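Local coordinates for Tautomerase_3 domain-containing protein (Corynebacterium halotolerans YIM 70093 = DSM 44683, PDB 7M58), which probably acts as a hydrolytic dehalogenase or related tautomerase, being a member of the cis-3-chloroacrylic acid dehalogenase family in the tautomerase superfamily, at residues Y3-A9 / Q40-L46; D30-A34 / R73-Q77; H62-D68 / H99-N105. All coordinates share one frame; numbering follows the deposited sequence.

Interaction 1: residues Y3-A9 / Q40-L46; sequences YAVSSRA and QVIFNDL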
loop_
_atom_site.group_PDB
_atom_site.type_symbol
_atom_site.label_atom_id
_atom_site.label_comp_id
_atom_site.label_asym_id
_atom_site.label_seq_id
_atom_site.Cartn_x
_atom_site.Cartn_y
_atom_site.Cartn_z
ATOM N N TYR A 3 0.990 -10.351 -1.026
ATOM C CA TYR A 3 -0.415 -10.142 -0.725
ATOM C C TYR A 3 -0.560 -9.559 0.673
ATOM O O TYR A 3 -0.110 -10.165 1.651
ATOM C CB TYR A 3 -1.181 -11.457 -0.837
ATOM C CG TYR A 3 -1.241 -11.967 -2.249
ATOM C CD1 TYR A 3 -0.210 -12.731 -2.775
ATOM C CD2 TYR A 3 -2.324 -11.669 -3.065
ATOM C CE1 TYR A 3 -0.254 -13.193 -4.064
ATOM C CE2 TYR A 3 -2.377 -12.132 -4.361
ATOM C CZ TYR A 3 -1.334 -12.887 -4.856
ATOM O OH TYR A 3 -1.379 -13.357 -6.146
ATOM N N ALA A 4 -1.175 -8.384 0.770
ATOM C CA ALA A 4 -1.567 -7.833 2.057
ATOM C C ALA A 4 -3.069 -8.024 2.216
ATOM O O ALA A 4 -3.845 -7.708 1.309
ATOM C CB ALA A 4 -1.169 -6.365 2.173
ATOM N N VAL A 5 -3.470 -8.597 3.342
ATOM C CA VAL A 5 -4.855 -8.970 3.602
ATOM C C VAL A 5 -5.310 -8.167 4.801
ATOM O O VAL A 5 -4.753 -8.314 5.894
ATOM C CB VAL A 5 -5.011 -10.473 3.877
ATOM C CG1 VAL A 5 -6.444 -10.776 4.245
ATOM C CG2 VAL A 5 -4.519 -11.322 2.685
ATOM N N SER A 6 -6.303 -7.314 4.606
ATOM C CA SER A 6 -6.804 -6.460 5.670
ATOM C C SER A 6 -8.180 -6.939 6.091
ATOM O O SER A 6 -9.056 -7.135 5.236
ATOM C CB SER A 6 -6.881 -5.002 5.214
ATOM O OG SER A 6 -5.584 -4.478 5.023
ATOM N N SER A 7 -8.356 -7.126 7.401
ATOM C CA SER A 7 -9.618 -7.554 7.989
ATOM C C SER A 7 -9.622 -7.153 9.455
ATOM O O SER A 7 -8.564 -6.944 10.058
ATOM C CB SER A 7 -9.830 -9.063 7.867
ATOM O OG SER A 7 -8.801 -9.779 8.528
ATOM N N ARG A 8 -10.831 -7.038 10.014
ATOM C CA ARG A 8 -11.001 -6.843 11.453
ATOM C C ARG A 8 -10.207 -7.877 12.233
ATOM O O ARG A 8 -10.328 -9.080 11.988
ATOM C CB ARG A 8 -12.483 -6.946 11.814
ATOM C CG ARG A 8 -12.757 -7.007 13.303
ATOM C CD ARG A 8 -12.917 -5.654 13.945
ATOM N NE ARG A 8 -13.845 -5.720 15.081
ATOM C CZ ARG A 8 -13.483 -6.051 16.320
ATOM N NH1 ARG A 8 -12.206 -6.325 16.591
ATOM N NH2 ARG A 8 -14.392 -6.089 17.291
ATOM N N ALA A 9 -9.359 -7.405 13.142
ATOM C CA ALA A 9 -8.658 -8.314 14.037
ATOM C C ALA A 9 -9.648 -9.289 14.658
ATOM O O ALA A 9 -10.669 -8.887 15.230
ATOM C CB ALA A 9 -7.923 -7.537 15.128
ATOM N N GLN A 40 4.884 -13.684 -0.689
ATOM C CA GLN A 40 4.774 -13.199 0.670
ATOM C C GLN A 40 3.314 -12.857 0.947
ATOM O O GLN A 40 2.644 -12.266 0.098
ATOM C CB GLN A 40 5.680 -11.972 0.857
ATOM C CG GLN A 40 5.480 -11.211 2.142
ATOM C CD GLN A 40 6.388 -9.998 2.218
ATOM O OE1 GLN A 40 7.480 -10.053 2.790
ATOM N NE2 GLN A 40 5.940 -8.890 1.644
ATOM N N VAL A 41 2.812 -13.254 2.116
ATOM C CA VAL A 41 1.461 -12.918 2.548
ATOM C C VAL A 41 1.545 -12.213 3.890
ATOM O O VAL A 41 2.190 -12.710 4.823
ATOM C CB VAL A 41 0.552 -14.154 2.670
ATOM C CG1 VAL A 41 -0.814 -13.728 3.212
ATOM C CG2 VAL A 41 0.400 -14.858 1.337
ATOM N N ILE A 42 0.878 -11.078 4.002
ATOM C CA ILE A 42 0.889 -10.307 5.235
ATOM C C ILE A 42 -0.550 -10.058 5.660
ATOM O O ILE A 42 -1.404 -9.732 4.828
ATOM C CB ILE A 42 1.658 -8.990 5.062
ATOM C CG1 ILE A 42 3.141 -9.282 4.946
ATOM C CG2 ILE A 42 1.443 -8.118 6.245
ATOM C CD1 ILE A 42 3.894 -8.189 4.210
ATOM N N PHE A 43 -0.819 -10.206 6.954
ATOM C CA PHE A 43 -2.140 -9.971 7.519
ATOM C C PHE A 43 -2.094 -8.708 8.362
ATOM O O PHE A 43 -1.469 -8.690 9.429
ATOM C CB PHE A 43 -2.608 -11.170 8.341
ATOM C CG PHE A 43 -2.946 -12.350 7.506
ATOM C CD1 PHE A 43 -4.192 -12.441 6.886
ATOM C CD2 PHE A 43 -2.013 -13.359 7.297
ATOM C CE1 PHE A 43 -4.507 -13.527 6.080
ATOM C CE2 PHE A 43 -2.322 -14.455 6.493
ATOM C CZ PHE A 43 -3.570 -14.540 5.882
ATOM N N ASN A 44 -2.766 -7.662 7.879
ATOM C CA ASN A 44 -2.961 -6.423 8.627
ATOM C C ASN A 44 -4.301 -6.498 9.351
ATOM O O ASN A 44 -5.369 -6.368 8.735
ATOM C CB ASN A 44 -2.909 -5.212 7.698
ATOM C CG ASN A 44 -1.526 -5.013 7.085
ATOM O OD1 ASN A 44 -0.546 -4.778 7.797
ATOM N ND2 ASN A 44 -1.443 -5.098 5.762
ATOM N N ASP A 45 -4.256 -6.694 10.662
ATOM C CA ASP A 45 -5.485 -6.769 11.433
ATOM C C ASP A 45 -5.915 -5.376 11.872
ATOM O O ASP A 45 -5.097 -4.564 12.323
ATOM C CB ASP A 45 -5.308 -7.689 12.643
ATOM C CG ASP A 45 -5.182 -9.160 12.244
ATOM O OD1 ASP A 45 -5.493 -9.509 11.075
ATOM O OD2 ASP A 45 -4.776 -9.970 13.103
ATOM N N LEU A 46 -7.212 -5.122 11.786
ATOM C CA LEU A 46 -7.754 -3.790 11.977
ATOM C C LEU A 46 -8.535 -3.727 13.281
ATOM O O LEU A 46 -9.110 -4.726 13.717
ATOM C CB LEU A 46 -8.673 -3.419 10.808
ATOM C CG LEU A 46 -8.039 -3.336 9.427
ATOM C CD1 LEU A 46 -9.118 -3.132 8.365
ATOM C CD2 LEU A 46 -7.004 -2.218 9.397
#
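Val5 and Phe43 lie shoulder to shoulder across two parallel strands, leaving the sheet on the same face, and illustrate how a register pair builds a hydrophobic core. Phe43 keeps CG beside its own backbone N (chi1 -71°), which swings one flank of the ring toward the valine: CD1 comes 3.7 Å from Val5 CB, and CE1 is 3.8 Å from Val5 CG1. The ring meets this branched side chain at an oblique tilt. Tyr3 and Val41 continue the same face, which helix 14-31 covers through Leu24 and Val20; the phenol of Tyr3 leads away from strand 40-46 and its OH bonds to His28. Asp45 also belongs to this face: its CB abuts Ala9 CB at 3.6 Å, with the carboxylate carried on to a salt bridge with Arg17.

The opposite face is more polar. Asn44 leans back along the sheet, so that its ND2 sits 3.8 Å from Ala4 CB, while its own CB passes 3.9 Å from Ser6 OG.

Between the faces runs a parallel ladder. Tyr3 O receives Ile42 N at 2.7 Å, and the bond from Ser7 N to Asn44 O is weak at 3.4 Å. Leu46 ends the ladder: its CB lies close to Ser7 O, and Ala9 N closes the series at Leu46 O, 2.8 Å away. Helix 14-31 connects the two strands in a beta-alpha-beta unit, and Gln40 also bonds by its backbone to Pro1, the amino-terminal proline that is the hallmark of the superfamily. The chemistry is thus divided: apolar groups of Tyr3, Val5, Val41 and Phe43 share the helix-covered face, while one edge of strand 40-46 bonds to segment 3-9 and the other, at Gln40 to Ile42, pairs antiparallel with a second subunit.

Interaction 2: residues D30-A34 / R73-Q77; sequences DIAVA and RTAQQ. With SO4 (sulfate ion), chain D.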
loop_
_atom_site.group_PDB
_atom_site.type_symbol
_atom_site.label_atom_id
_atom_site.label_comp_id
_atom_site.label_asym_id
_atom_site.label_seq_id
_atom_site.Cartn_x
_atom_site.Cartn_y
_atom_site.Cartn_z
ATOM N N ASP A 30 -0.181 -21.308 -9.646
ATOM C CA ASP A 30 -0.856 -21.899 -10.790
ATOM C C ASP A 30 -1.314 -20.875 -11.816
ATOM O O ASP A 30 -1.209 -21.136 -13.010
ATOM C CB ASP A 30 -2.064 -22.705 -10.326
ATOM C CG ASP A 30 -1.682 -23.773 -9.321
ATOM O OD1 ASP A 30 -0.500 -24.177 -9.333
ATOM O OD2 ASP A 30 -2.546 -24.199 -8.517
ATOM N N ILE A 31 -1.850 -19.725 -11.409
ATOM C CA ILE A 31 -2.362 -18.786 -12.404
ATOM C C ILE A 31 -1.225 -17.943 -12.965
ATOM O O ILE A 31 -0.980 -17.939 -14.176
ATOM C CB ILE A 31 -3.503 -17.932 -11.829
ATOM C CG1 ILE A 31 -4.638 -18.855 -11.378
ATOM C CG2 ILE A 31 -4.000 -16.947 -12.875
ATOM C CD1 ILE A 31 -5.566 -18.251 -10.384
ATOM N N ALA A 32 -0.496 -17.241 -12.101
ATOM C CA ALA A 32 0.825 -16.787 -12.504
ATOM C C ALA A 32 1.724 -18.005 -12.616
ATOM O O ALA A 32 1.529 -18.995 -11.915
ATOM C CB ALA A 32 1.394 -15.800 -11.494
ATOM N N VAL A 33 2.698 -17.971 -13.509
ATOM C CA VAL A 33 3.530 -19.169 -13.535
ATOM C C VAL A 33 4.818 -18.809 -12.823
ATOM O O VAL A 33 5.846 -18.523 -13.452
ATOM C CB VAL A 33 3.759 -19.714 -14.949
ATOM C CG1 VAL A 33 4.508 -21.043 -14.878
ATOM C CG2 VAL A 33 2.398 -19.912 -15.616
ATOM N N ALA A 34 4.732 -18.759 -11.492
ATOM C CA ALA A 34 5.775 -18.245 -10.637
ATOM C C ALA A 34 6.010 -19.213 -9.447
ATOM O O ALA A 34 5.068 -19.813 -8.969
ATOM C CB ALA A 34 5.412 -16.866 -10.085
ATOM N N ARG A 73 2.354 -9.351 -17.274
ATOM C CA ARG A 73 1.510 -10.535 -17.338
ATOM C C ARG A 73 0.340 -10.279 -18.279
ATOM O O ARG A 73 -0.075 -9.131 -18.490
ATOM C CB ARG A 73 0.985 -10.904 -15.944
ATOM C CG ARG A 73 2.050 -11.041 -14.863
ATOM C CD ARG A 73 2.060 -12.454 -14.314
ATOM N NE ARG A 73 3.185 -12.671 -13.426
ATOM C CZ ARG A 73 3.810 -13.832 -13.301
ATOM N NH1 ARG A 73 3.421 -14.882 -14.013
ATOM N NH2 ARG A 73 4.828 -13.941 -12.462
ATOM N N THR A 74 -0.190 -11.361 -18.853
ATOM C CA THR A 74 -1.294 -11.214 -19.784
ATOM C C THR A 74 -2.544 -10.749 -19.053
ATOM O O THR A 74 -2.712 -10.961 -17.849
ATOM C CB THR A 74 -1.590 -12.526 -20.510
ATOM O OG1 THR A 74 -2.224 -13.438 -19.614
ATOM C CG2 THR A 74 -0.308 -13.151 -21.051
ATOM N N ALA A 75 -3.422 -10.088 -19.805
ATOM C CA ALA A 75 -4.709 -9.688 -19.259
ATOM C C ALA A 75 -5.446 -10.886 -18.683
ATOM O O ALA A 75 -6.115 -10.772 -17.649
ATOM C CB ALA A 75 -5.548 -8.998 -20.334
ATOM N N GLN A 76 -5.350 -12.045 -19.344
ATOM C CA GLN A 76 -6.153 -13.176 -18.901
ATOM C C GLN A 76 -5.696 -13.713 -17.554
ATOM O O GLN A 76 -6.526 -13.907 -16.659
ATOM C CB GLN A 76 -6.127 -14.294 -19.938
ATOM C CG GLN A 76 -7.145 -15.381 -19.631
ATOM C CD GLN A 76 -7.372 -16.338 -20.786
ATOM O OE1 GLN A 76 -6.500 -16.528 -21.641
ATOM N NE2 GLN A 76 -8.555 -16.947 -20.819
ATOM N N GLN A 77 -4.390 -13.905 -17.349
ATOM C CA GLN A 77 -3.983 -14.434 -16.047
ATOM C C GLN A 77 -4.289 -13.432 -14.931
ATOM O O GLN A 77 -4.718 -13.830 -13.842
ATOM C CB GLN A 77 -2.519 -14.927 -16.037
ATOM C CG GLN A 77 -1.414 -14.011 -16.516
ATOM C CD GLN A 77 -0.042 -14.724 -16.612
ATOM O OE1 GLN A 77 0.078 -15.931 -16.390
ATOM N NE2 GLN A 77 0.995 -13.951 -16.903
HETATM S S SO4 D . 4.646 -11.845 -9.615
HETATM O O1 SO4 D . 4.282 -11.171 -10.934
HETATM O O2 SO4 D . 3.659 -11.445 -8.562
HETATM O O3 SO4 D . 6.047 -11.463 -9.177
HETATM O O4 SO4 D . 4.477 -13.346 -9.688
#
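The guanidinium of Arg73 has the methyl of Ala32 over one face, with CB 3.4 Å above the plane and displaced toward the rim beside NH1. Ala34 CB and the backbone N of Val33 approach the group obliquely. Val33 N and Arg73 NH1 are 3.2 Å apart, but both are donors and no bond joins them. A sulfate ion, probably from the crystallisation liquor, is also at hand, and its O4 stands oblique to the plane. Its O1 takes a bond from Arg73 NE at 3.1 Å (148° at the hydrogen) and a weak one from NH2 at 3.2 Å, while O4 comes 2.9 Å from NH2. One bond and one weak bond to O1 probably restrain rotation of the group, and a bend at chi2 (-118°) carries the arginine toward the ion.

Beyond the arginine, the side chains of Ile31 and Gln77 run in opposite senses alongside one another, CG2 of the isoleucine lying 4.0 Å from CB of the glutamine. Gln77 is itself placed by a helix cap: its N bonds to Thr74 OG1 at 3.2 Å, almost straight at 175°, with Thr74 as the N-cap.

Arg70 and His28 bind the same sulfate, and an anion gathered by two arginines and a histidine is consistent with a pocket for a carboxylate substrate, as in relatives of this family. The contact lies where helix 14-31 ends and helix 75-92 begins: Ile31 rests on Asp80, Leu81 and Gln84 of the latter, and Arg73 occupies the turn that links strand 63-70 to that helix.

Interaction 3: residues H62-D68 / H99-N105; sequences HVWIHAD and HVWVYVN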
loop_
_atom_site.group_PDB
_atom_site.type_symbol
_atom_site.label_atom_id
_atom_site.label_comp_id
_atom_site.label_asym_id
_atom_site.label_seq_id
_atom_site.Cartn_x
_atom_site.Cartn_y
_atom_site.Cartn_z
ATOM N N HIS A 62 -15.758 -8.642 6.341
ATOM C CA HIS A 62 -15.278 -7.934 5.163
ATOM C C HIS A 62 -13.762 -8.043 5.117
ATOM O O HIS A 62 -13.087 -7.830 6.134
ATOM C CB HIS A 62 -15.703 -6.466 5.171
ATOM C CG HIS A 62 -15.281 -5.724 3.949
ATOM N ND1 HIS A 62 -16.007 -5.747 2.777
ATOM C CD2 HIS A 62 -14.194 -4.956 3.702
ATOM C CE1 HIS A 62 -15.385 -5.025 1.862
ATOM N NE2 HIS A 62 -14.284 -4.530 2.398
ATOM N N VAL A 63 -13.232 -8.371 3.940
ATOM C CA VAL A 63 -11.804 -8.566 3.751
ATOM C C VAL A 63 -11.373 -7.800 2.507
ATOM O O VAL A 63 -12.046 -7.848 1.472
ATOM C CB VAL A 63 -11.463 -10.064 3.608
ATOM C CG1 VAL A 63 -10.002 -10.238 3.213
ATOM C CG2 VAL A 63 -11.768 -10.805 4.877
ATOM N N TRP A 64 -10.250 -7.101 2.604
ATOM C CA TRP A 64 -9.650 -6.433 1.457
ATOM C C TRP A 64 -8.282 -7.051 1.211
ATOM O O TRP A 64 -7.482 -7.171 2.143
ATOM C CB TRP A 64 -9.512 -4.923 1.673
ATOM C CG TRP A 64 -8.883 -4.180 0.497
ATOM C CD1 TRP A 64 -9.299 -4.203 -0.816
ATOM C CD2 TRP A 64 -7.756 -3.302 0.539
ATOM N NE1 TRP A 64 -8.496 -3.387 -1.586
ATOM C CE2 TRP A 64 -7.535 -2.831 -0.781
ATOM C CE3 TRP A 64 -6.902 -2.875 1.557
ATOM C CZ2 TRP A 64 -6.496 -1.951 -1.099
ATOM C CZ3 TRP A 64 -5.873 -2.006 1.236
ATOM C CH2 TRP A 64 -5.678 -1.555 -0.083
ATOM N N ILE A 65 -8.036 -7.466 -0.029
ATOM C CA ILE A 65 -6.787 -8.101 -0.433
ATOM C C ILE A 65 -6.090 -7.135 -1.382
ATOM O O ILE A 65 -6.639 -6.812 -2.445
ATOM C CB ILE A 65 -7.043 -9.438 -1.143
ATOM C CG1 ILE A 65 -7.968 -10.340 -0.330
ATOM C CG2 ILE A 65 -5.731 -10.156 -1.406
ATOM C CD1 ILE A 65 -7.277 -11.196 0.640
ATOM N N HIS A 66 -4.882 -6.695 -1.026
ATOM C CA HIS A 66 -4.047 -5.879 -1.906
ATOM C C HIS A 66 -2.828 -6.678 -2.327
ATOM O O HIS A 66 -2.032 -7.088 -1.479
ATOM C CB HIS A 66 -3.575 -4.585 -1.255
ATOM C CG HIS A 66 -2.739 -3.747 -2.177
ATOM N ND1 HIS A 66 -3.255 -2.718 -2.938
ATOM C CD2 HIS A 66 -1.427 -3.830 -2.505
ATOM C CE1 HIS A 66 -2.291 -2.185 -3.668
ATOM N NE2 HIS A 66 -1.172 -2.843 -3.423
ATOM N N ALA A 67 -2.652 -6.851 -3.628
ATOM C CA ALA A 67 -1.576 -7.673 -4.157
ATOM C C ALA A 67 -0.625 -6.819 -4.979
ATOM O O ALA A 67 -1.065 -6.108 -5.880
ATOM C CB ALA A 67 -2.156 -8.794 -5.015
ATOM N N ASP A 68 0.672 -6.912 -4.709
ATOM C CA ASP A 68 1.674 -6.282 -5.564
ATOM C C ASP A 68 2.307 -7.388 -6.408
ATOM O O ASP A 68 2.926 -8.310 -5.871
ATOM C CB ASP A 68 2.739 -5.528 -4.757
ATOM C CG ASP A 68 2.214 -4.226 -4.080
ATOM O OD1 ASP A 68 1.952 -3.220 -4.780
ATOM O OD2 ASP A 68 2.107 -4.189 -2.826
ATOM N N HIS A 99 -17.911 -9.791 -0.281
ATOM C CA HIS A 99 -17.168 -9.131 0.783
ATOM C C HIS A 99 -15.698 -9.556 0.820
ATOM O O HIS A 99 -15.015 -9.327 1.827
ATOM C CB HIS A 99 -17.846 -9.370 2.132
ATOM C CG HIS A 99 -19.016 -8.473 2.379
ATOM N ND1 HIS A 99 -18.959 -7.108 2.189
ATOM C CD2 HIS A 99 -20.261 -8.737 2.842
ATOM C CE1 HIS A 99 -20.126 -6.574 2.500
ATOM N NE2 HIS A 99 -20.932 -7.541 2.908
ATOM N N VAL A 100 -15.175 -10.120 -0.267
ATOM C CA VAL A 100 -13.732 -10.254 -0.451
ATOM C C VAL A 100 -13.372 -9.348 -1.617
ATOM O O VAL A 100 -13.619 -9.686 -2.774
ATOM C CB VAL A 100 -13.288 -11.699 -0.710
ATOM C CG1 VAL A 100 -11.770 -11.757 -0.874
ATOM C CG2 VAL A 100 -13.754 -12.644 0.403
ATOM N N TRP A 101 -12.799 -8.190 -1.314
ATOM C CA TRP A 101 -12.403 -7.213 -2.317
ATOM C C TRP A 101 -10.915 -7.346 -2.615
ATOM O O TRP A 101 -10.095 -7.325 -1.689
ATOM C CB TRP A 101 -12.698 -5.805 -1.819
ATOM C CG TRP A 101 -14.126 -5.507 -1.737
ATOM C CD1 TRP A 101 -15.152 -6.401 -1.722
ATOM C CD2 TRP A 101 -14.717 -4.207 -1.672
ATOM N NE1 TRP A 101 -16.352 -5.736 -1.650
ATOM C CE2 TRP A 101 -16.110 -4.388 -1.612
ATOM C CE3 TRP A 101 -14.201 -2.909 -1.647
ATOM C CZ2 TRP A 101 -16.986 -3.327 -1.533
ATOM C CZ3 TRP A 101 -15.068 -1.860 -1.574
ATOM C CH2 TRP A 101 -16.448 -2.070 -1.530
ATOM N N VAL A 102 -10.564 -7.424 -3.896
ATOM C CA VAL A 102 -9.184 -7.677 -4.314
ATOM C C VAL A 102 -8.727 -6.578 -5.275
ATOM O O VAL A 102 -9.426 -6.264 -6.248
ATOM C CB VAL A 102 -9.037 -9.063 -4.981
ATOM C CG1 VAL A 102 -7.573 -9.448 -5.107
ATOM C CG2 VAL A 102 -9.811 -10.119 -4.208
ATOM N N TYR A 103 -7.552 -5.998 -5.003
ATOM C CA TYR A 103 -6.898 -5.030 -5.876
ATOM C C TYR A 103 -5.537 -5.564 -6.302
ATOM O O TYR A 103 -4.769 -6.078 -5.480
ATOM C CB TYR A 103 -6.650 -3.702 -5.192
ATOM C CG TYR A 103 -7.832 -2.827 -4.937
ATOM C CD1 TYR A 103 -9.123 -3.302 -5.038
ATOM C CD2 TYR A 103 -7.642 -1.520 -4.534
ATOM C CE1 TYR A 103 -10.190 -2.491 -4.772
ATOM C CE2 TYR A 103 -8.688 -0.704 -4.270
ATOM C CZ TYR A 103 -9.967 -1.185 -4.395
ATOM O OH TYR A 103 -11.018 -0.333 -4.126
ATOM N N VAL A 104 -5.199 -5.382 -7.566
ATOM C CA VAL A 104 -3.899 -5.796 -8.084
ATOM C C VAL A 104 -3.141 -4.569 -8.566
ATOM O O VAL A 104 -3.569 -3.900 -9.523
ATOM C CB VAL A 104 -4.044 -6.847 -9.193
ATOM C CG1 VAL A 104 -2.765 -6.963 -10.014
ATOM C CG2 VAL A 104 -4.378 -8.174 -8.567
ATOM N N ASN A 105 -2.034 -4.232 -7.922
ATOM C CA ASN A 105 -1.135 -3.188 -8.385
ATOM C C ASN A 105 0.043 -3.883 -9.044
ATOM O O ASN A 105 0.561 -4.866 -8.509
ATOM C CB ASN A 105 -0.657 -2.275 -7.241
ATOM C CG ASN A 105 0.238 -1.113 -7.721
ATOM O OD1 ASN A 105 -0.128 -0.364 -8.622
ATOM N ND2 ASN A 105 1.424 -0.978 -7.122
#
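Trp64 drives the edge of its indole into the face of Tyr103, a T-shaped pair with planes at 86°. NE1 stands 3.3 Å above the centre of the phenol ring, and CZ2 approaches Tyr103 CD2 at 3.6 Å. The tryptophan reaches this ring, two residues beyond its register partner Trp101, because CG is anti to the backbone N (chi1 180°). Its CD1 meanwhile passes Trp101 CB at 3.9 Å. A second edge-to-face pair follows: His62 CE1 sits 3.5 Å over the centre of the Trp101 indole, while ND1, at another edge of the same imidazole, makes a weak hydrogen bond of 3.3 Å to His99 ND1, in which either nitrogen could be the donor.

Further along the strands, Asn105 ND2 donates to Asp68 OD1 at 3.3 Å, with the acceptor in the amide plane and the bond nearly straight (170°). The same oxygen takes a weak bond from His66 NE2.

Six backbone hydrogen bonds hold the parallel strands together, which form a beta-alpha-beta unit with helix 75-92. On the helix side of the sheet the groups are aliphatic: Ile65 CB meets Val102 CG1 at 4.0 Å, and Val102 packs on Leu82, Ile85 and Thr86, while strand 2-8 continues the sheet beyond strand 63-70.

A second shell fixes the rings. Trp101 NE1 bonds to Glu98 O, whereas His62 NE2 is held by Gln40 of the third subunit and Tyr103 OH by Glu114 of that subunit, whose Tyr115 meets Trp101 edge-to-face. Asn105 ND2 has a further acceptor in Asn105 OD1 of the second subunit.

Interactions 1 and 3 belong to one four-stranded mixed sheet, their centres about 10 Å apart. Each pairs the parallel strands of a beta-alpha-beta unit, and the antiparallel neighbours 2-8 and 63-70 join the two units. Along the chain interaction 1 closes before interaction 3 opens. Interaction 2 crosses both: it links the end of helix 14-31, from the first unit, to the start of helix 75-92, from the second. Its centre is about 23 Å from that of interaction 1 and about 17 Å from that of interaction 3, with no direct touch. Strands of the sheet thus contribute to the subunit interfaces, while interaction 2 brings the helix ends together beside the sulfate site.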